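Local coordinates for protein ditrans,polycis-undecaprenyl-diphosphate synthase ((2E,6E)-farnesyl-diphosphate specific) (PDB 6ACS) that probably catalyses the stepwise condensation of isopentenyl diphosphate with farnesyl diphosphate to give undecaprenyl diphosphate, the precursor of the bacterial glycosyl carrier lipid, at residues B[98-103]-B[176-181]; B[205-210]-B[225-230]. One frame throughout, in Å; residues are numbered along the deposited sequence. Where two conformers were deposited one is given.

In the fold
Both contacts are built on the one parallel sheet of the chain, whose strands run in the order 97-102, 129-134, 56-61, 12-17, 183-186, 205-208. Following the chain from its N terminus, contact 1 comes first: it closes a loop of 72 residues between strand 97-102, at one edge of the sheet as this chain forms it, and the loop that precedes strand 183-186. Contact 2 opens only after that loop has closed, and spans 14 residues between strand 205-208, the other edge within the chain, and helix 218-235. The two are therefore in series, neither nesting nor crossing. The centres of contact 1 and contact 2 lie about 21 Å apart.

Contact 1 (B[98-103]-B[176-181])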
loop_
_atom_site.group_PDB
_atom_site.type_symbol
_atom_site.label_atom_id
_atom_site.label_comp_id
_atom_site.label_asym_id
_atom_site.label_seq_id
_atom_site.Cartn_x
_atom_site.Cartn_y
_atom_site.Cartn_z
ATOM N N ALA B 98 -13.694 15.888 14.967
ATOM C CA ALA B 98 -12.366 16.172 15.503
ATOM C C ALA B 98 -11.396 16.362 14.347
ATOM O O ALA B 98 -11.349 15.535 13.431
ATOM C CB ALA B 98 -11.894 15.033 16.407
ATOM N N LEU B 99 -10.606 17.430 14.405
ATOM C CA LEU B 99 -9.605 17.705 13.385
ATOM C C LEU B 99 -8.249 17.154 13.807
ATOM O O LEU B 99 -7.836 17.299 14.965
ATOM C CB LEU B 99 -9.503 19.211 13.145
ATOM C CG LEU B 99 -8.773 19.716 11.907
ATOM C CD1 LEU B 99 -9.274 19.012 10.657
ATOM C CD2 LEU B 99 -8.971 21.215 11.797
ATOM N N ARG B 100 -7.548 16.533 12.855
ATOM C CA ARG B 100 -6.224 15.981 13.093
ATOM C C ARG B 100 -5.337 16.293 11.895
ATOM O O ARG B 100 -5.826 16.482 10.780
ATOM C CB ARG B 100 -6.320 14.464 13.326
ATOM C CG ARG B 100 -5.041 13.828 13.812
ATOM C CD ARG B 100 -5.175 12.317 14.003
ATOM N NE ARG B 100 -6.160 11.945 15.012
ATOM C CZ ARG B 100 -6.218 10.749 15.592
ATOM N NH1 ARG B 100 -5.336 9.810 15.267
ATOM N NH2 ARG B 100 -7.155 10.491 16.495
ATOM N N PHE B 101 -4.027 16.370 12.131
ATOM C CA PHE B 101 -3.075 16.592 11.054
ATOM C C PHE B 101 -2.010 15.512 11.117
ATOM O O PHE B 101 -1.583 15.121 12.209
ATOM C CB PHE B 101 -2.448 17.984 11.156
ATOM C CG PHE B 101 -3.464 19.079 11.154
ATOM C CD1 PHE B 101 -4.009 19.528 12.347
ATOM C CD2 PHE B 101 -3.927 19.607 9.953
ATOM C CE1 PHE B 101 -4.976 20.524 12.354
ATOM C CE2 PHE B 101 -4.903 20.612 9.948
ATOM C CZ PHE B 101 -5.423 21.063 11.150
ATOM N N ILE B 102 -1.624 14.990 9.952
ATOM C CA ILE B 102 -0.511 14.045 9.899
ATOM C C ILE B 102 0.530 14.572 8.927
ATOM O O ILE B 102 0.222 15.340 8.008
ATOM C CB ILE B 102 -0.932 12.619 9.495
ATOM C CG1 ILE B 102 -1.638 12.663 8.140
ATOM C CG2 ILE B 102 -1.810 11.989 10.595
ATOM C CD1 ILE B 102 -2.096 11.281 7.644
ATOM N N GLY B 103 1.775 14.167 9.150
ATOM C CA GLY B 103 2.885 14.611 8.339
ATOM C C GLY B 103 3.994 15.196 9.182
ATOM O O GLY B 103 3.907 15.299 10.406
ATOM N N ASN B 176 -2.927 5.128 14.042
ATOM C CA ASN B 176 -3.091 3.753 14.495
ATOM C C ASN B 176 -4.255 3.587 15.463
ATOM O O ASN B 176 -4.635 2.449 15.747
ATOM C CB ASN B 176 -1.809 3.225 15.145
ATOM C CG ASN B 176 -1.406 4.002 16.377
ATOM O OD1 ASN B 176 -1.996 3.830 17.457
ATOM N ND2 ASN B 176 -0.367 4.832 16.246
ATOM N N ASP B 177 -4.798 4.668 16.009
ATOM C CA ASP B 177 -5.942 4.539 16.902
ATOM C C ASP B 177 -7.263 4.650 16.154
ATOM O O ASP B 177 -8.325 4.613 16.785
ATOM C CB ASP B 177 -5.865 5.581 18.021
ATOM C CG ASP B 177 -5.852 7.008 17.496
ATOM O OD1 ASP B 177 -5.252 7.263 16.427
ATOM O OD2 ASP B 177 -6.378 7.885 18.196
ATOM N N LEU B 178 -7.217 4.815 14.841
ATOM C CA LEU B 178 -8.406 4.853 14.002
ATOM C C LEU B 178 -8.520 3.552 13.222
ATOM O O LEU B 178 -7.537 2.812 13.092
ATOM C CB LEU B 178 -8.345 6.040 13.030
ATOM C CG LEU B 178 -8.292 7.433 13.665
ATOM C CD1 LEU B 178 -8.162 8.497 12.578
ATOM C CD2 LEU B 178 -9.529 7.699 14.527
ATOM N N PRO B 179 -9.703 3.226 12.696
ATOM C CA PRO B 179 -9.820 2.028 11.850
ATOM C C PRO B 179 -8.883 2.117 10.657
ATOM O O PRO B 179 -8.556 3.209 10.195
ATOM C CB PRO B 179 -11.287 2.054 11.392
ATOM C CG PRO B 179 -11.993 2.910 12.385
ATOM C CD PRO B 179 -10.983 3.941 12.826
ATOM N N ALA B 180 -8.464 0.955 10.143
ATOM C CA ALA B 180 -7.672 0.948 8.917
ATOM C C ALA B 180 -8.513 1.508 7.781
ATOM O O ALA B 180 -9.737 1.439 7.814
ATOM C CB ALA B 180 -7.190 -0.460 8.558
ATOM N N VAL B 181 -7.842 2.073 6.784
ATOM C CA VAL B 181 -8.539 2.657 5.636
ATOM C C VAL B 181 -9.247 1.551 4.865
ATOM O O VAL B 181 -8.630 0.557 4.458
ATOM C CB VAL B 181 -7.566 3.428 4.728
ATOM C CG1 VAL B 181 -8.293 3.925 3.444
ATOM C CG2 VAL B 181 -6.947 4.610 5.483
#
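A surface salt bridge joins strand 97-102, an outermost strand of the parallel sheet within this chain, to the loop leading into strand 183-186, with R100 reaching from the strand to D177. In the conformer of R100 described here, one of two, the evidence is a two-nitrogen, end-on grip: NH1 of R100 lies 2.8 Å from OD1 of D177, and NH2 of R100 lies 3.2 Å from OD2 of D177. The first bond is nearly straight, 173° at the hydrogen, and the acceptor lies in the guanidinium plane, using the syn lone pair of OD1. The second is longer and more bent; OD2 is also met on its syn side, but from outside the carboxylate plane. With the two planes 22° apart, the groups are nearly coplanar, and the paired bonds would restrict rotation of either one while this conformer is occupied.

The backbones stay well separated, the CA atoms of R100 and L178 being 11.4 Å apart, so the side chains do the bridging. Within the α/β fold of the cis-prenyltransferase, R100 sits on a strand hydrogen-bonded to strand 129-134, and its side chain also touches T132 and L175. The arm runs extended through chi1 and chi2, then bends at chi3 (-62°), which turns the guanidinium edge to the carboxylate. L178 supplies an apolar neighbour: its CD1 lies over one face of the guanidinium, offset toward the rim, and 4.1 Å from NH1 of R100. Farther along the same loop, the backbone N of A180 is hydrogen-bonded to E240 and the carbonyl of P179 to H12.

Contact 2 (B[205-210]-B[225-230]); sequences ELYFTD and LNVFSG. With IPA (isopropyl alcohol), chain G.
E205 and Y207, on the outermost strand of the sheet within this chain, present their side chains to helix 218-235, where F228 and V227 receive them. Between them, L206 makes backbone hydrogen bonds to the second subunit. The first pair meets through carbon: CG of E205 is 4.0 Å from CD1 of F228, and CB of E205 touches the same ring carbon. Chi1 (-69°) sets CG of E205 against F228, and the bend at chi2 (-73°) turns the carboxylate away from the ring. OE2 of E205 makes a salt bridge with R192 of the second subunit. Two residues further along the strand, Y207 crosses V227 at about a right angle, with CE1 of Y207 4.1 Å from CG2 of V227. The tyrosine ring also packs on H223 and A224.

An isopropyl alcohol, probably from the crystallisation liquor, sits beside this second pair. Its O2 donates to OH of Y207 at 3.1 Å and is also hydrogen-bonded to H223; its C1 lies 3.7 Å from CG2 of V227. Strand and helix thus meet by apolar touches. F228 packs the methylenes of E205, whereas the polar end is held mainly by R192 of the second subunit, with a long, weak ion pair to R231 of its own chain, consistent with the predicted magnesium site lying at the subunit boundary.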
loop_
_atom_site.group_PDB
_atom_site.type_symbol
_atom_site.label_atom_id
_atom_site.label_comp_id
_atom_site.label_asym_id
_atom_site.label_seq_id
_atom_site.Cartn_x
_atom_site.Cartn_y
_atom_site.Cartn_z
ATOM N N GLU B 205 -10.067 -0.924 -0.435
ATOM C CA GLU B 205 -10.543 -0.877 -1.813
ATOM C C GLU B 205 -10.086 0.428 -2.435
ATOM O O GLU B 205 -10.204 1.486 -1.824
ATOM C CB GLU B 205 -12.070 -0.935 -1.875
ATOM C CG GLU B 205 -12.636 -2.292 -1.462
ATOM C CD GLU B 205 -12.388 -3.339 -2.546
ATOM O OE1 GLU B 205 -12.038 -2.952 -3.689
ATOM O OE2 GLU B 205 -12.562 -4.540 -2.265
ATOM N N LEU B 206 -9.615 0.358 -3.671
ATOM C CA LEU B 206 -9.052 1.512 -4.358
ATOM C C LEU B 206 -10.025 1.930 -5.451
ATOM O O LEU B 206 -10.417 1.107 -6.279
ATOM C CB LEU B 206 -7.685 1.173 -4.947
ATOM C CG LEU B 206 -6.706 0.612 -3.906
ATOM C CD1 LEU B 206 -5.394 0.290 -4.574
ATOM C CD2 LEU B 206 -6.493 1.613 -2.738
ATOM N N TYR B 207 -10.435 3.194 -5.430
ATOM C CA TYR B 207 -11.418 3.714 -6.369
ATOM C C TYR B 207 -10.774 4.846 -7.152
ATOM O O TYR B 207 -10.387 5.858 -6.564
ATOM C CB TYR B 207 -12.659 4.195 -5.624
ATOM C CG TYR B 207 -13.720 4.766 -6.534
ATOM C CD1 TYR B 207 -14.666 3.933 -7.120
ATOM C CD2 TYR B 207 -13.788 6.133 -6.791
ATOM C CE1 TYR B 207 -15.647 4.444 -7.934
ATOM C CE2 TYR B 207 -14.772 6.654 -7.608
ATOM C CZ TYR B 207 -15.691 5.799 -8.180
ATOM O OH TYR B 207 -16.676 6.295 -8.999
ATOM N N PHE B 208 -10.647 4.669 -8.464
ATOM C CA PHE B 208 -10.012 5.660 -9.323
ATOM C C PHE B 208 -11.059 6.321 -10.211
ATOM O O PHE B 208 -11.944 5.643 -10.740
ATOM C CB PHE B 208 -8.934 4.994 -10.174
ATOM C CG PHE B 208 -7.818 4.391 -9.355
ATOM C CD1 PHE B 208 -6.832 5.193 -8.831
ATOM C CD2 PHE B 208 -7.804 3.034 -9.065
ATOM C CE1 PHE B 208 -5.797 4.649 -8.049
ATOM C CE2 PHE B 208 -6.779 2.485 -8.284
ATOM C CZ PHE B 208 -5.785 3.290 -7.784
ATOM N N THR B 209 -10.956 7.641 -10.374
ATOM C CA THR B 209 -11.854 8.364 -11.268
ATOM C C THR B 209 -11.074 9.380 -12.084
ATOM O O THR B 209 -10.132 9.996 -11.583
ATOM C CB THR B 209 -12.987 9.066 -10.494
ATOM O OG1 THR B 209 -13.785 9.824 -11.408
ATOM C CG2 THR B 209 -12.457 10.000 -9.388
ATOM N N ASP B 210 -11.481 9.548 -13.356
ATOM C CA ASP B 210 -10.920 10.592 -14.206
ATOM C C ASP B 210 -11.360 11.985 -13.788
ATOM O O ASP B 210 -10.742 12.964 -14.220
ATOM C CB ASP B 210 -11.333 10.392 -15.672
ATOM C CG ASP B 210 -10.670 9.201 -16.319
ATOM O OD1 ASP B 210 -9.772 8.596 -15.696
ATOM O OD2 ASP B 210 -11.061 8.872 -17.463
ATOM N N LEU B 225 -19.165 5.313 -2.919
ATOM C CA LEU B 225 -19.590 4.514 -1.768
ATOM C C LEU B 225 -20.455 3.340 -2.208
ATOM O O LEU B 225 -20.357 2.238 -1.649
ATOM C CB LEU B 225 -20.328 5.391 -0.756
ATOM C CG LEU B 225 -19.496 6.477 -0.079
ATOM C CD1 LEU B 225 -20.356 7.338 0.848
ATOM C CD2 LEU B 225 -18.423 5.824 0.734
ATOM N N ASN B 226 -21.307 3.548 -3.216
ATOM C CA ASN B 226 -22.132 2.451 -3.721
ATOM C C ASN B 226 -21.267 1.368 -4.379
ATOM O O ASN B 226 -21.497 0.157 -4.194
ATOM C CB ASN B 226 -23.156 3.007 -4.710
ATOM C CG ASN B 226 -24.275 2.038 -4.986
ATOM O OD1 ASN B 226 -25.064 1.728 -4.096
ATOM N ND2 ASN B 226 -24.348 1.543 -6.211
ATOM N N VAL B 227 -20.257 1.789 -5.135
ATOM C CA VAL B 227 -19.319 0.837 -5.733
ATOM C C VAL B 227 -18.602 0.055 -4.638
ATOM O O VAL B 227 -18.454 -1.172 -4.723
ATOM C CB VAL B 227 -18.329 1.571 -6.655
ATOM C CG1 VAL B 227 -17.207 0.624 -7.119
ATOM C CG2 VAL B 227 -19.069 2.136 -7.874
ATOM N N PHE B 228 -18.140 0.758 -3.603
ATOM C CA PHE B 228 -17.495 0.110 -2.466
ATOM C C PHE B 228 -18.387 -0.960 -1.856
ATOM O O PHE B 228 -17.932 -2.069 -1.546
ATOM C CB PHE B 228 -17.144 1.151 -1.404
ATOM C CG PHE B 228 -16.697 0.548 -0.104
ATOM C CD1 PHE B 228 -15.382 0.141 0.063
ATOM C CD2 PHE B 228 -17.596 0.365 0.948
ATOM C CE1 PHE B 228 -14.962 -0.421 1.265
ATOM C CE2 PHE B 228 -17.190 -0.208 2.145
ATOM C CZ PHE B 228 -15.855 -0.602 2.304
ATOM N N SER B 229 -19.665 -0.640 -1.654
ATOM C CA SER B 229 -20.551 -1.637 -1.057
ATOM C C SER B 229 -20.649 -2.884 -1.932
ATOM O O SER B 229 -20.571 -4.020 -1.429
ATOM C CB SER B 229 -21.938 -1.041 -0.818
ATOM O OG SER B 229 -22.785 -2.004 -0.212
ATOM N N GLY B 230 -20.816 -2.696 -3.245
ATOM C CA GLY B 230 -20.887 -3.857 -4.129
ATOM C C GLY B 230 -19.608 -4.686 -4.120
ATOM O O GLY B 230 -19.642 -5.922 -4.182
HETATM C C1 IPA G . -16.972 1.870 -10.852
HETATM C C2 IPA G . -16.145 2.939 -11.552
HETATM C C3 IPA G . -14.695 2.855 -11.086
HETATM O O2 IPA G . -16.684 4.208 -11.251
#